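PDB 2E47: time interval measuring enzyme TIME from Bombyx mori, which probably converts superoxide radicals into hydrogen peroxide and oxygen as a copper- and zinc-binding superoxide dismutase. Local coordinates for residues I116-Y130 with T141-I155. Sequence-based numbering, arbitrary orientation.
With CU (copper (II) ion), chain E.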
# COMPACT_ATOMS: atom_id res chain seq x y z
N ILE A 116 1.72 -6.58 9.02
CA ILE A 116 0.62 -5.82 8.34
C ILE A 116 1.05 -5.02 7.10
O ILE A 116 0.23 -4.38 6.47
CB ILE A 116 -0.10 -4.88 9.29
CG1 ILE A 116 0.87 -3.81 9.82
CG2 ILE A 116 -0.55 -5.64 10.53
CD1 ILE A 116 0.31 -3.08 11.03
N ILE A 117 2.32 -5.09 6.73
CA ILE A 117 2.71 -4.33 5.54
C ILE A 117 2.07 -4.93 4.29
O ILE A 117 2.09 -6.16 4.09
CB ILE A 117 4.27 -4.14 5.39
CG1 ILE A 117 4.76 -3.17 6.44
CG2 ILE A 117 4.63 -3.66 3.96
CD1 ILE A 117 6.22 -3.30 6.69
N GLY A 118 1.47 -4.05 3.47
CA GLY A 118 0.73 -4.49 2.30
C GLY A 118 -0.71 -4.81 2.62
O GLY A 118 -1.47 -5.17 1.72
N ARG A 119 -1.08 -4.72 3.91
CA ARG A 119 -2.48 -4.92 4.30
C ARG A 119 -3.18 -3.54 4.29
O ARG A 119 -2.60 -2.60 3.81
CB ARG A 119 -2.61 -5.73 5.62
CG ARG A 119 -1.89 -7.08 5.41
CD ARG A 119 -2.05 -8.06 6.49
NE ARG A 119 -1.20 -9.26 6.28
CZ ARG A 119 -1.51 -10.30 5.48
NH1 ARG A 119 -0.67 -11.32 5.41
NH2 ARG A 119 -2.63 -10.36 4.79
N ALA A 120 -4.41 -3.43 4.75
CA ALA A 120 -5.12 -2.12 4.63
C ALA A 120 -5.62 -1.70 6.01
O ALA A 120 -5.97 -2.55 6.84
CB ALA A 120 -6.29 -2.23 3.71
N VAL A 121 -5.60 -0.39 6.28
CA VAL A 121 -6.30 0.11 7.45
C VAL A 121 -7.66 0.55 6.92
O VAL A 121 -7.75 1.10 5.79
CB VAL A 121 -5.53 1.32 8.00
CG1 VAL A 121 -6.44 2.03 8.92
CG2 VAL A 121 -4.41 0.82 8.79
N VAL A 122 -8.71 0.32 7.69
CA VAL A 122 -10.06 0.69 7.29
C VAL A 122 -10.75 1.41 8.44
O VAL A 122 -10.78 0.90 9.59
CB VAL A 122 -10.96 -0.48 6.92
CG1 VAL A 122 -12.37 0.06 6.51
CG2 VAL A 122 -10.33 -1.25 5.76
N LEU A 123 -11.28 2.60 8.14
CA LEU A 123 -12.06 3.37 9.12
C LEU A 123 -13.50 3.16 8.80
O LEU A 123 -13.91 3.36 7.63
CB LEU A 123 -11.79 4.86 8.92
CG LEU A 123 -12.49 5.91 9.77
CD1 LEU A 123 -12.14 5.77 11.22
CD2 LEU A 123 -12.03 7.28 9.27
N HIS A 124 -14.29 2.91 9.84
CA HIS A 124 -15.67 2.52 9.66
C HIS A 124 -16.62 3.59 10.05
O HIS A 124 -16.25 4.55 10.76
CB HIS A 124 -15.91 1.27 10.55
CG HIS A 124 -15.19 0.07 10.07
ND1 HIS A 124 -15.70 -0.72 9.06
CD2 HIS A 124 -14.01 -0.47 10.43
CE1 HIS A 124 -14.86 -1.72 8.85
NE2 HIS A 124 -13.84 -1.61 9.68
N GLU A 125 -17.88 3.42 9.62
CA GLU A 125 -18.89 4.41 9.82
C GLU A 125 -19.44 4.48 11.25
O GLU A 125 -19.98 5.49 11.66
CB GLU A 125 -20.03 4.22 8.78
CG GLU A 125 -21.27 3.46 9.24
CD GLU A 125 -22.07 2.83 8.03
OE1 GLU A 125 -22.02 3.42 6.90
OE2 GLU A 125 -22.75 1.77 8.21
N LYS A 126 -19.28 3.40 12.01
CA LYS A 126 -19.65 3.44 13.44
C LYS A 126 -18.71 2.73 14.34
O LYS A 126 -17.74 2.09 13.88
CB LYS A 126 -21.06 2.94 13.70
CG LYS A 126 -21.44 1.61 13.13
CD LYS A 126 -22.93 1.67 12.91
CE LYS A 126 -23.58 0.25 12.88
NZ LYS A 126 -24.92 0.21 13.59
N ALA A 127 -19.03 2.81 15.61
CA ALA A 127 -18.18 2.27 16.66
C ALA A 127 -18.07 0.75 16.58
O ALA A 127 -19.00 0.06 16.21
CB ALA A 127 -18.71 2.68 18.04
N ASP A 128 -16.91 0.24 16.93
CA ASP A 128 -16.70 -1.20 17.11
C ASP A 128 -17.28 -1.57 18.49
O ASP A 128 -16.90 -0.96 19.48
CB ASP A 128 -15.18 -1.40 17.13
CG ASP A 128 -14.74 -2.87 17.12
OD1 ASP A 128 -13.59 -3.09 16.65
OD2 ASP A 128 -15.48 -3.78 17.59
N ASP A 129 -18.14 -2.60 18.57
CA ASP A 129 -18.77 -3.00 19.86
C ASP A 129 -17.97 -4.14 20.55
O ASP A 129 -18.39 -4.73 21.57
CB ASP A 129 -20.23 -3.39 19.61
CG ASP A 129 -20.37 -4.74 18.86
OD1 ASP A 129 -21.50 -5.01 18.37
OD2 ASP A 129 -19.37 -5.52 18.73
N TYR A 130 -16.82 -4.44 19.97
CA TYR A 130 -15.77 -5.29 20.52
C TYR A 130 -16.21 -6.74 20.64
O TYR A 130 -15.62 -7.50 21.41
CB TYR A 130 -15.22 -4.79 21.83
CG TYR A 130 -14.78 -3.36 21.89
CD1 TYR A 130 -13.77 -2.85 21.03
CD2 TYR A 130 -15.36 -2.48 22.84
CE1 TYR A 130 -13.35 -1.50 21.12
CE2 TYR A 130 -14.99 -1.15 22.89
CZ TYR A 130 -13.97 -0.67 22.05
OH TYR A 130 -13.59 0.66 22.16
N THR A 141 -17.21 -8.64 13.09
CA THR A 141 -16.86 -7.34 12.63
C THR A 141 -16.99 -6.30 13.72
O THR A 141 -16.66 -5.16 13.51
CB THR A 141 -17.76 -6.88 11.45
OG1 THR A 141 -19.11 -6.79 11.92
CG2 THR A 141 -17.71 -7.87 10.24
N GLY A 142 -17.57 -6.66 14.86
CA GLY A 142 -17.82 -5.60 15.84
C GLY A 142 -19.02 -4.69 15.53
O GLY A 142 -19.26 -3.75 16.30
N ASN A 143 -19.80 -5.05 14.49
CA ASN A 143 -20.95 -4.27 14.02
C ASN A 143 -20.51 -2.81 13.74
O ASN A 143 -21.19 -1.85 14.21
CB ASN A 143 -22.05 -4.33 15.11
CG ASN A 143 -23.39 -3.72 14.67
OD1 ASN A 143 -24.16 -3.22 15.51
ND2 ASN A 143 -23.67 -3.76 13.39
N ALA A 144 -19.36 -2.63 13.07
CA ALA A 144 -18.86 -1.24 12.89
C ALA A 144 -19.39 -0.61 11.61
O ALA A 144 -19.20 0.60 11.34
CB ALA A 144 -17.27 -1.15 13.02
N GLY A 145 -20.09 -1.42 10.84
CA GLY A 145 -20.86 -0.90 9.71
C GLY A 145 -20.00 -0.74 8.47
O GLY A 145 -18.98 -1.40 8.35
N GLY A 146 -20.42 0.15 7.57
CA GLY A 146 -19.77 0.38 6.29
C GLY A 146 -18.41 1.05 6.49
O GLY A 146 -18.02 1.43 7.60
N ARG A 147 -17.69 1.18 5.37
CA ARG A 147 -16.28 1.49 5.38
C ARG A 147 -16.15 2.89 4.84
O ARG A 147 -16.48 3.13 3.72
CB ARG A 147 -15.57 0.49 4.47
CG ARG A 147 -15.75 -0.96 5.01
CD ARG A 147 -14.89 -1.96 4.29
NE ARG A 147 -15.22 -3.27 4.83
CZ ARG A 147 -14.65 -4.42 4.50
NH1 ARG A 147 -15.09 -5.53 5.09
NH2 ARG A 147 -13.66 -4.49 3.61
N VAL A 148 -15.69 3.83 5.66
CA VAL A 148 -15.74 5.23 5.17
C VAL A 148 -14.43 5.64 4.46
O VAL A 148 -14.44 6.55 3.64
CB VAL A 148 -16.16 6.27 6.24
CG1 VAL A 148 -17.54 5.90 6.83
CG2 VAL A 148 -15.20 6.34 7.32
N ALA A 149 -13.31 4.99 4.81
CA ALA A 149 -12.05 5.25 4.13
C ALA A 149 -11.10 4.11 4.40
O ALA A 149 -11.23 3.44 5.42
CB ALA A 149 -11.46 6.62 4.67
N CYS A 150 -10.14 3.92 3.50
CA CYS A 150 -9.11 2.90 3.65
C CYS A 150 -7.81 3.32 3.02
O CYS A 150 -7.80 4.19 2.12
CB CYS A 150 -9.55 1.54 3.02
SG CYS A 150 -10.28 1.61 1.45
N GLY A 151 -6.71 2.72 3.46
CA GLY A 151 -5.44 2.96 2.80
C GLY A 151 -4.59 1.72 2.90
O GLY A 151 -4.63 1.04 3.91
N VAL A 152 -3.81 1.44 1.88
CA VAL A 152 -2.80 0.39 1.97
C VAL A 152 -1.65 0.79 2.91
O VAL A 152 -1.17 1.93 2.90
CB VAL A 152 -2.21 0.01 0.59
CG1 VAL A 152 -1.33 -1.21 0.75
CG2 VAL A 152 -3.30 -0.30 -0.41
N ILE A 153 -1.21 -0.13 3.74
CA ILE A 153 -0.05 0.15 4.62
C ILE A 153 1.26 -0.04 3.86
O ILE A 153 1.59 -1.17 3.50
CB ILE A 153 -0.08 -0.79 5.81
CG1 ILE A 153 -1.41 -0.63 6.54
CG2 ILE A 153 1.11 -0.54 6.75
CD1 ILE A 153 -1.74 -1.74 7.64
N GLY A 154 1.97 1.08 3.60
CA GLY A 154 3.17 1.06 2.78
C GLY A 154 4.42 1.21 3.63
O GLY A 154 4.34 1.64 4.76
N ILE A 155 5.57 0.85 3.06
CA ILE A 155 6.85 0.98 3.69
C ILE A 155 7.16 2.47 3.71
O ILE A 155 7.11 3.18 2.71
CB ILE A 155 7.99 0.15 2.94
CG1 ILE A 155 7.75 -1.33 3.15
CG2 ILE A 155 9.38 0.49 3.54
CD1 ILE A 155 8.51 -2.31 2.21
CU CU E . -13.22 -3.58 9.90
O HOH W 1 -21.52 -0.46 16.44
O HOH W 2 -23.38 -3.34 18.32
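Ile153 CD1 sits 3.9 Å from both Ile116 CB and Val121 CG2; its CG1 stands anti to the carbonyl carbon (chi1 -57°), which carries the methyl between them. Ile153, Ala144 and His124 bury the most surface, Ile153 at one end of this antiparallel pairing in the copper/zinc superoxide dismutase beta-barrel and the touching pair Ala144-His124 at the other. The Ile153 end is the dimer end, where Val152 packs on Val152 of the second subunit. The Ile153 backbone is gripped twice, its N reaching Arg119 O at 2.8 Å and its O receiving Gly118 N. Between the ends, strands 120-124 and 147-152 run at 168°, and a classic beta bulge sets Val148 and Ala149 both against Leu123. Beyond it, Ala144 CB makes an off-centre CH-pi contact 4.3 Å from the His124 ring centroid, while Val122 CG1 lies over one face toward the rim. His124 ND1 gives weak, bent bonds to Gly145 O (3.4 Å, 143°) and Gly146 O; NE2 binds copper at 2.1 Å, completing the site with His50, His52 and His67. The copper bond sets the ring's orientation, and the ND1 bonds and apolar contacts probably limit its turning; any electronic effect of such long bonds should be small.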